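Local atomic coordinates of ParM protein (Staphylococcus aureus, PDB entry 3JS6), a protein that probably forms dynamic actin-like filaments that segregate copies of the plasmid pSK41. Residues D169-M172 and V177-A180; N171-K176 and Y330-E335; I303-L308 and F316-D321. All coordinates share one frame; numbering follows the deposited sequence.

Contact 1. Residues D169-M172 and V177-A180; sequences DLNM and VFKA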
loop_
_atom_site.group_PDB
_atom_site.type_symbol
_atom_site.label_atom_id
_atom_site.label_comp_id
_atom_site.label_asym_id
_atom_site.label_seq_id
_atom_site.Cartn_x
_atom_site.Cartn_y
_atom_site.Cartn_z
ATOM N N ASP A 169 -12.264 -2.477 2.593
ATOM C CA ASP A 169 -11.782 -3.120 3.813
ATOM C C ASP A 169 -12.885 -2.955 4.857
ATOM O O ASP A 169 -13.191 -3.883 5.594
ATOM C CB ASP A 169 -10.484 -2.405 4.273
ATOM C CG ASP A 169 -9.933 -2.901 5.628
ATOM O OD1 ASP A 169 -9.986 -4.115 5.945
ATOM O OD2 ASP A 169 -9.389 -2.049 6.375
ATOM N N LEU A 170 -13.497 -1.774 4.889
ATOM C CA LEU A 170 -14.521 -1.456 5.880
ATOM C C LEU A 170 -15.962 -1.437 5.385
ATOM O O LEU A 170 -16.856 -1.024 6.115
ATOM C CB LEU A 170 -14.213 -0.099 6.505
ATOM C CG LEU A 170 -12.793 -0.016 7.090
ATOM C CD1 LEU A 170 -12.547 1.363 7.652
ATOM C CD2 LEU A 170 -12.627 -1.072 8.172
ATOM N N ASN A 171 -16.212 -1.851 4.154
ATOM C CA ASN A 171 -17.601 -1.804 3.704
ATOM C C ASN A 171 -18.018 -3.021 2.903
ATOM O O ASN A 171 -18.949 -2.952 2.090
ATOM C CB ASN A 171 -17.836 -0.527 2.903
ATOM C CG ASN A 171 -17.883 0.695 3.786
ATOM O OD1 ASN A 171 -18.916 1.004 4.379
ATOM N ND2 ASN A 171 -16.755 1.387 3.897
HETATM N N MSE A 172 -17.331 -4.131 3.158
HETATM C CA MSE A 172 -17.620 -5.369 2.449
HETATM C C MSE A 172 -17.341 -6.643 3.229
HETATM O O MSE A 172 -16.270 -6.814 3.835
HETATM C CB MSE A 172 -16.830 -5.394 1.134
HETATM C CG MSE A 172 -16.987 -6.647 0.325
HETATM SE SE MSE A 172 -16.025 -6.493 -1.378
HETATM C CE MSE A 172 -16.623 -8.170 -2.109
ATOM N N VAL A 177 -20.891 -5.608 -0.784
ATOM C CA VAL A 177 -20.672 -4.317 -0.155
ATOM C C VAL A 177 -21.861 -4.071 0.770
ATOM O O VAL A 177 -22.961 -4.554 0.489
ATOM C CB VAL A 177 -20.619 -3.204 -1.205
ATOM C CG1 VAL A 177 -19.455 -3.448 -2.158
ATOM C CG2 VAL A 177 -21.922 -3.167 -1.975
ATOM N N PHE A 178 -21.656 -3.333 1.863
ATOM C CA PHE A 178 -22.754 -3.057 2.794
ATOM C C PHE A 178 -23.829 -2.276 2.052
ATOM O O PHE A 178 -23.532 -1.439 1.209
ATOM C CB PHE A 178 -22.271 -2.244 4.004
ATOM C CG PHE A 178 -21.295 -2.976 4.904
ATOM C CD1 PHE A 178 -21.141 -4.366 4.833
ATOM C CD2 PHE A 178 -20.542 -2.270 5.843
ATOM C CE1 PHE A 178 -20.244 -5.036 5.682
ATOM C CE2 PHE A 178 -19.643 -2.929 6.697
ATOM C CZ PHE A 178 -19.492 -4.312 6.619
ATOM N N LYS A 179 -25.088 -2.560 2.350
ATOM C CA LYS A 179 -26.166 -1.844 1.687
ATOM C C LYS A 179 -25.966 -0.334 1.749
ATOM O O LYS A 179 -26.078 0.349 0.732
ATOM C CB LYS A 179 -27.504 -2.234 2.300
ATOM C CG LYS A 179 -27.713 -3.750 2.336
ATOM C CD LYS A 179 -29.106 -4.135 2.852
ATOM C CE LYS A 179 -29.146 -5.570 3.371
ATOM N NZ LYS A 179 -28.469 -5.676 4.708
ATOM N N ALA A 180 -25.648 0.196 2.925
ATOM C CA ALA A 180 -25.458 1.630 3.051
ATOM C C ALA A 180 -24.429 2.198 2.070
ATOM O O ALA A 180 -24.577 3.322 1.587
ATOM C CB ALA A 180 -25.050 1.980 4.471
#
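M172 and V177 face each other as a non-hydrogen-bonded antiparallel pair, their CA atoms 4.1 Å apart, and one rung further out F178 N donates to N171 O at 2.7 Å. This is the open end of a two-stranded beta hairpin, 172-173 with 176-177, which leads from helix 162-169 into the short helix 179-182. The F178 N-H points well at its acceptor (157° at the hydrogen) but reaches N171 O from above the carbonyl plane. V177 CA lies 3.1 Å from N171 O in a CA-H...O contact, so the same oxygen receives both a backbone N-H and a C-H. Among the side chains F178 does most of the work. Its ring turns back over the N171 backbone, with CG anti to its own carbonyl carbon (chi1 -66°), and N171 CA makes a CH-pi contact 3.9 Å from the ring centroid. M172 N lies over the same face, nearer the rim. The N171 amide stands at a steep angle to the ring, and its ND2 bonds to L167 O in the preceding helix. L170 O comes to the ring obliquely, 3.4 Å from F178 CE2.

Contact 2. Residues N171-K176 and Y330-E335; sequences NMENGK and YEKLGE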
loop_
_atom_site.group_PDB
_atom_site.type_symbol
_atom_site.label_atom_id
_atom_site.label_comp_id
_atom_site.label_asym_id
_atom_site.label_seq_id
_atom_site.Cartn_x
_atom_site.Cartn_y
_atom_site.Cartn_z
ATOM N N ASN A 171 -16.212 -1.851 4.154
ATOM C CA ASN A 171 -17.601 -1.804 3.704
ATOM C C ASN A 171 -18.018 -3.021 2.903
ATOM O O ASN A 171 -18.949 -2.952 2.090
ATOM C CB ASN A 171 -17.836 -0.527 2.903
ATOM C CG ASN A 171 -17.883 0.695 3.786
ATOM O OD1 ASN A 171 -18.916 1.004 4.379
ATOM N ND2 ASN A 171 -16.755 1.387 3.897
HETATM N N MSE A 172 -17.331 -4.131 3.158
HETATM C CA MSE A 172 -17.620 -5.369 2.449
HETATM C C MSE A 172 -17.341 -6.643 3.229
HETATM O O MSE A 172 -16.270 -6.814 3.835
HETATM C CB MSE A 172 -16.830 -5.394 1.134
HETATM C CG MSE A 172 -16.987 -6.647 0.325
HETATM SE SE MSE A 172 -16.025 -6.493 -1.378
HETATM C CE MSE A 172 -16.623 -8.170 -2.109
ATOM N N GLU A 173 -18.309 -7.559 3.199
ATOM C CA GLU A 173 -18.142 -8.834 3.877
ATOM C C GLU A 173 -18.884 -9.874 3.038
ATOM O O GLU A 173 -19.898 -9.566 2.392
ATOM C CB GLU A 173 -18.737 -8.757 5.284
ATOM C CG GLU A 173 -17.792 -9.173 6.408
ATOM C CD GLU A 173 -16.488 -8.364 6.447
ATOM O OE1 GLU A 173 -15.531 -8.737 5.728
ATOM O OE2 GLU A 173 -16.416 -7.355 7.190
ATOM N N ASN A 174 -18.357 -11.091 3.026
ATOM C CA ASN A 174 -18.949 -12.193 2.270
ATOM C C ASN A 174 -19.225 -11.835 0.806
ATOM O O ASN A 174 -20.273 -12.179 0.261
ATOM C CB ASN A 174 -20.239 -12.633 2.970
ATOM C CG ASN A 174 -20.083 -12.685 4.479
ATOM O OD1 ASN A 174 -19.251 -13.422 5.002
ATOM N ND2 ASN A 174 -20.872 -11.887 5.184
ATOM N N GLY A 175 -18.291 -11.130 0.172
ATOM C CA GLY A 175 -18.453 -10.778 -1.228
ATOM C C GLY A 175 -19.473 -9.706 -1.594
ATOM O O GLY A 175 -19.715 -9.459 -2.774
ATOM N N LYS A 176 -20.072 -9.066 -0.600
ATOM C CA LYS A 176 -21.041 -8.015 -0.860
ATOM C C LYS A 176 -20.765 -6.738 -0.095
ATOM O O LYS A 176 -20.429 -6.777 1.091
ATOM C CB LYS A 176 -22.459 -8.490 -0.545
ATOM C CG LYS A 176 -22.582 -9.446 0.606
ATOM C CD LYS A 176 -24.060 -9.739 0.887
ATOM C CE LYS A 176 -24.814 -10.157 -0.376
ATOM N NZ LYS A 176 -24.388 -11.488 -0.897
ATOM N N TYR A 330 -8.408 -5.185 -1.479
ATOM C CA TYR A 330 -8.152 -5.813 -2.779
ATOM C C TYR A 330 -8.376 -7.321 -2.669
ATOM O O TYR A 330 -8.880 -7.948 -3.602
ATOM C CB TYR A 330 -6.701 -5.593 -3.249
ATOM C CG TYR A 330 -6.251 -4.149 -3.367
ATOM C CD1 TYR A 330 -4.892 -3.829 -3.283
ATOM C CD2 TYR A 330 -7.169 -3.115 -3.583
ATOM C CE1 TYR A 330 -4.436 -2.516 -3.414
ATOM C CE2 TYR A 330 -6.727 -1.786 -3.715
ATOM C CZ TYR A 330 -5.358 -1.501 -3.631
ATOM O OH TYR A 330 -4.894 -0.209 -3.773
ATOM N N GLU A 331 -8.002 -7.904 -1.531
ATOM C CA GLU A 331 -8.167 -9.353 -1.350
ATOM C C GLU A 331 -9.625 -9.790 -1.510
ATOM O O GLU A 331 -9.903 -10.832 -2.109
ATOM C CB GLU A 331 -7.643 -9.777 0.009
ATOM C CG GLU A 331 -7.820 -11.248 0.305
ATOM C CD GLU A 331 -7.148 -11.649 1.607
ATOM O OE1 GLU A 331 -7.461 -11.035 2.651
ATOM O OE2 GLU A 331 -6.306 -12.577 1.585
ATOM N N LYS A 332 -10.555 -8.994 -0.993
ATOM C CA LYS A 332 -11.976 -9.323 -1.132
ATOM C C LYS A 332 -12.396 -9.377 -2.614
ATOM O O LYS A 332 -13.142 -10.266 -3.023
ATOM C CB LYS A 332 -12.825 -8.321 -0.345
ATOM C CG LYS A 332 -12.591 -8.439 1.165
ATOM C CD LYS A 332 -13.197 -7.267 1.925
ATOM C CE LYS A 332 -12.914 -7.379 3.413
ATOM N NZ LYS A 332 -13.602 -6.278 4.162
ATOM N N LEU A 333 -11.917 -8.436 -3.415
ATOM C CA LEU A 333 -12.233 -8.420 -4.843
ATOM C C LEU A 333 -11.548 -9.617 -5.508
ATOM O O LEU A 333 -12.063 -10.193 -6.475
ATOM C CB LEU A 333 -11.730 -7.114 -5.494
ATOM C CG LEU A 333 -12.419 -5.808 -5.060
ATOM C CD1 LEU A 333 -11.781 -4.625 -5.776
ATOM C CD2 LEU A 333 -13.919 -5.879 -5.408
ATOM N N GLY A 334 -10.376 -9.979 -4.991
ATOM C CA GLY A 334 -9.646 -11.113 -5.531
ATOM C C GLY A 334 -10.425 -12.409 -5.308
ATOM O O GLY A 334 -10.405 -13.293 -6.169
ATOM N N GLU A 335 -11.099 -12.522 -4.160
ATOM C CA GLU A 335 -11.888 -13.715 -3.833
ATOM C C GLU A 335 -13.017 -13.869 -4.836
ATOM O O GLU A 335 -13.329 -14.986 -5.280
ATOM C CB GLU A 335 -12.492 -13.605 -2.433
ATOM C CG GLU A 335 -11.481 -13.674 -1.282
ATOM C CD GLU A 335 -10.860 -15.054 -1.112
ATOM O OE1 GLU A 335 -10.008 -15.212 -0.209
ATOM O OE2 GLU A 335 -11.220 -15.981 -1.874
#
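K332 NZ is gripped by several oxygens at once: it gives a hydrogen bond of 2.7 Å to M172 O, and further ones to the carbonyls of L168 and D169 near the end of helix 162-169. The lysine chain runs extended from helix 325-342 to the first strand of the hairpin 172-177, and NZ meets M172 O in the carbonyl plane. E173 OE1 forms a salt bridge with K332 NZ at 3.5 Å, with only a weak hydrogen bond in it. The bond from CA to CB of E173 heads away from the helix, but a bend at chi2 (57°) swings the carboxylate back to the lysine. OE1 also lies only 2.8 Å from M172 O, two acceptors brought together beside one ammonium group. Back from the ammonium group, toward the helix, the aliphatic parts pack. The selenomethionine M172 and K332 run antiparallel past one another, with M172 SE 3.8 Å from K332 CB and M172 CG 4.2 Å from K332 CD. With main-chain carbonyls supplying most of its partners, the lysine ties the helix to both the hairpin and the end of helix 162-169, and its positive charge would be expected to ease the closeness of M172 O and E173 OE1.

Contact 3. Residues I303-L308 and F316-D321; sequences IHFDSL and FEKADD
Two CH-pi contacts, one between F305 and K318 and one between L308 and F316, hold helix 301-311 against the chain at 316-318. In the first, K318 CB sits almost squarely over one face of the F305 ring, 3.7 Å from its centroid and 10° off the normal. F305 CG is anti to the backbone N (chi1 -178°), which carries the ring from the helix to the strand backbone. In the second, L308 CB stands over the F316 ring, 3.9 Å from the centroid and 6° off the normal; here the leucine supplies the C-H and the strand residue the aromatic face.

Aliphatic and aromatic carbons fill in around these two pairs. L308 CD2 reaches F316 CZ at 3.8 Å, the two side chains crossing at about a right angle, while F305 CE2 comes to 4.0 Å from F316 CB.

Strand 293-297, helix 301-311 and strand 316-317 form a beta-alpha-beta unit, and the contact packs its helix on the second, edge strand of the five-stranded sheet. V296 of the neighbouring parallel strand touches F305, L308 and F316, while I274 and M278 of helix 263-284 also pack on L308.

Contacts with backbone atoms add to the packing. F305 CE2 lies 3.6 Å from E317 C, and F316 C is at the edge of the F305 ring, in its plane. F316 CE1 comes within 3.2 Å of L308 O.

Polar bonds fall outside the interface itself. The K318 chain passes obliquely across F305, bends at its last torsion, and its NZ donates to A319 O at 3.0 Å and also bonds S322 OG. The bond from CA to CB of E317 heads away from the helix, and its OE2 forms a salt bridge with R293.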
loop_
_atom_site.group_PDB
_atom_site.type_symbol
_atom_site.label_atom_id
_atom_site.label_comp_id
_atom_site.label_asym_id
_atom_site.label_seq_id
_atom_site.Cartn_x
_atom_site.Cartn_y
_atom_site.Cartn_z
ATOM N N ILE A 303 -1.965 8.844 14.671
ATOM C CA ILE A 303 -1.606 10.066 15.363
ATOM C C ILE A 303 -2.789 11.007 15.534
ATOM O O ILE A 303 -2.961 11.589 16.600
ATOM C CB ILE A 303 -0.479 10.805 14.596
ATOM C CG1 ILE A 303 0.662 9.833 14.287
ATOM C CG2 ILE A 303 0.031 11.981 15.413
ATOM C CD1 ILE A 303 1.630 10.349 13.256
ATOM N N HIS A 304 -3.623 11.132 14.500
ATOM C CA HIS A 304 -4.740 12.071 14.560
ATOM C C HIS A 304 -6.160 11.562 14.789
ATOM O O HIS A 304 -7.041 12.361 15.067
ATOM C CB HIS A 304 -4.751 12.923 13.288
ATOM C CG HIS A 304 -3.396 13.390 12.860
ATOM N ND1 HIS A 304 -2.536 14.053 13.710
ATOM C CD2 HIS A 304 -2.768 13.324 11.661
ATOM C CE1 HIS A 304 -1.437 14.377 13.051
ATOM N NE2 HIS A 304 -1.552 13.947 11.805
ATOM N N PHE A 305 -6.388 10.257 14.672
ATOM C CA PHE A 305 -7.740 9.708 14.834
ATOM C C PHE A 305 -8.440 10.145 16.134
ATOM O O PHE A 305 -9.620 10.520 16.130
ATOM C CB PHE A 305 -7.699 8.172 14.715
ATOM C CG PHE A 305 -9.049 7.526 14.824
ATOM C CD1 PHE A 305 -9.378 6.750 15.941
ATOM C CD2 PHE A 305 -10.018 7.755 13.855
ATOM C CE1 PHE A 305 -10.654 6.217 16.100
ATOM C CE2 PHE A 305 -11.305 7.228 13.998
ATOM C CZ PHE A 305 -11.628 6.457 15.131
ATOM N N ASP A 306 -7.713 10.126 17.243
ATOM C CA ASP A 306 -8.303 10.538 18.510
ATOM C C ASP A 306 -8.865 11.948 18.492
ATOM O O ASP A 306 -10.033 12.157 18.803
ATOM C CB ASP A 306 -7.288 10.407 19.641
ATOM C CG ASP A 306 -6.895 8.972 19.886
ATOM O OD1 ASP A 306 -7.804 8.107 19.863
ATOM O OD2 ASP A 306 -5.691 8.709 20.106
ATOM N N SER A 307 -8.052 12.919 18.116
ATOM C CA SER A 307 -8.530 14.290 18.090
ATOM C C SER A 307 -9.664 14.483 17.099
ATOM O O SER A 307 -10.611 15.226 17.368
ATOM C CB SER A 307 -7.376 15.237 17.779
ATOM O OG SER A 307 -6.410 15.171 18.814
ATOM N N LEU A 308 -9.577 13.817 15.950
ATOM C CA LEU A 308 -10.633 13.932 14.947
ATOM C C LEU A 308 -11.959 13.468 15.516
ATOM O O LEU A 308 -12.999 14.095 15.297
ATOM C CB LEU A 308 -10.285 13.100 13.701
ATOM C CG LEU A 308 -9.200 13.742 12.839
ATOM C CD1 LEU A 308 -8.649 12.771 11.784
ATOM C CD2 LEU A 308 -9.790 14.957 12.195
ATOM N N PHE A 316 -16.044 9.635 11.975
ATOM C CA PHE A 316 -14.740 9.133 11.637
ATOM C C PHE A 316 -14.604 7.674 12.035
ATOM O O PHE A 316 -15.101 7.243 13.090
ATOM C CB PHE A 316 -13.646 9.945 12.335
ATOM C CG PHE A 316 -13.558 11.376 11.877
ATOM C CD1 PHE A 316 -14.080 12.403 12.661
ATOM C CD2 PHE A 316 -12.906 11.703 10.680
ATOM C CE1 PHE A 316 -13.948 13.739 12.270
ATOM C CE2 PHE A 316 -12.769 13.035 10.282
ATOM C CZ PHE A 316 -13.292 14.060 11.086
ATOM N N GLU A 317 -13.907 6.916 11.201
ATOM C CA GLU A 317 -13.684 5.515 11.506
ATOM C C GLU A 317 -12.245 5.151 11.162
ATOM O O GLU A 317 -11.654 5.722 10.249
ATOM C CB GLU A 317 -14.651 4.644 10.697
ATOM C CG GLU A 317 -14.407 3.132 10.899
ATOM C CD GLU A 317 -15.374 2.274 10.118
ATOM O OE1 GLU A 317 -15.272 1.034 10.217
ATOM O OE2 GLU A 317 -16.232 2.837 9.404
ATOM N N LYS A 318 -11.666 4.198 11.880
ATOM C CA LYS A 318 -10.305 3.774 11.586
ATOM C C LYS A 318 -10.268 2.259 11.639
ATOM O O LYS A 318 -10.977 1.654 12.453
ATOM C CB LYS A 318 -9.317 4.310 12.636
ATOM C CG LYS A 318 -7.845 3.967 12.335
ATOM C CD LYS A 318 -6.929 4.252 13.539
ATOM C CE LYS A 318 -5.444 4.067 13.185
ATOM N NZ LYS A 318 -5.036 2.659 12.823
ATOM N N ALA A 319 -9.432 1.654 10.797
ATOM C CA ALA A 319 -9.257 0.203 10.801
ATOM C C ALA A 319 -7.937 -0.106 11.510
ATOM O O ALA A 319 -7.061 0.755 11.571
ATOM C CB ALA A 319 -9.203 -0.325 9.358
ATOM N N ASP A 320 -7.780 -1.318 12.049
ATOM C CA ASP A 320 -6.507 -1.693 12.688
ATOM C C ASP A 320 -5.504 -1.957 11.563
ATOM O O ASP A 320 -5.901 -2.313 10.463
ATOM C CB ASP A 320 -6.644 -2.971 13.522
ATOM C CG ASP A 320 -7.182 -2.712 14.921
ATOM O OD1 ASP A 320 -6.607 -1.864 15.641
ATOM O OD2 ASP A 320 -8.176 -3.370 15.301
ATOM N N ASP A 321 -4.213 -1.805 11.848
ATOM C CA ASP A 321 -3.163 -2.002 10.851
ATOM C C ASP A 321 -3.514 -1.307 9.549
ATOM O O ASP A 321 -3.639 -1.960 8.510
ATOM C CB ASP A 321 -2.930 -3.484 10.577
ATOM C CG ASP A 321 -1.829 -4.070 11.439
ATOM O OD1 ASP A 321 -2.026 -4.165 12.671
ATOM O OD2 ASP A 321 -0.762 -4.435 10.885
#

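Contacts 1 and 2 share N171 and M172 and have centres about 9 Å apart: the hairpin closed in contact 1 is the one that helix 325-342 holds in contact 2. The two also meet at the D169 carbonyl, K332 NZ to D169 O 2.8 Å, and F178 CE1 lies 4.0 Å from E173 CB. Contact 3 lies further off, its centre about 18 Å from that of contact 1, but the two touch where A319 CB meets D169 OD2 at 3.5 Å and L170 CD2 at 3.7 Å. Contacts 2 and 3 do not touch, their nearest atoms being about 6 Å apart, although helix 325-342 is the next regular element after strand 316-317.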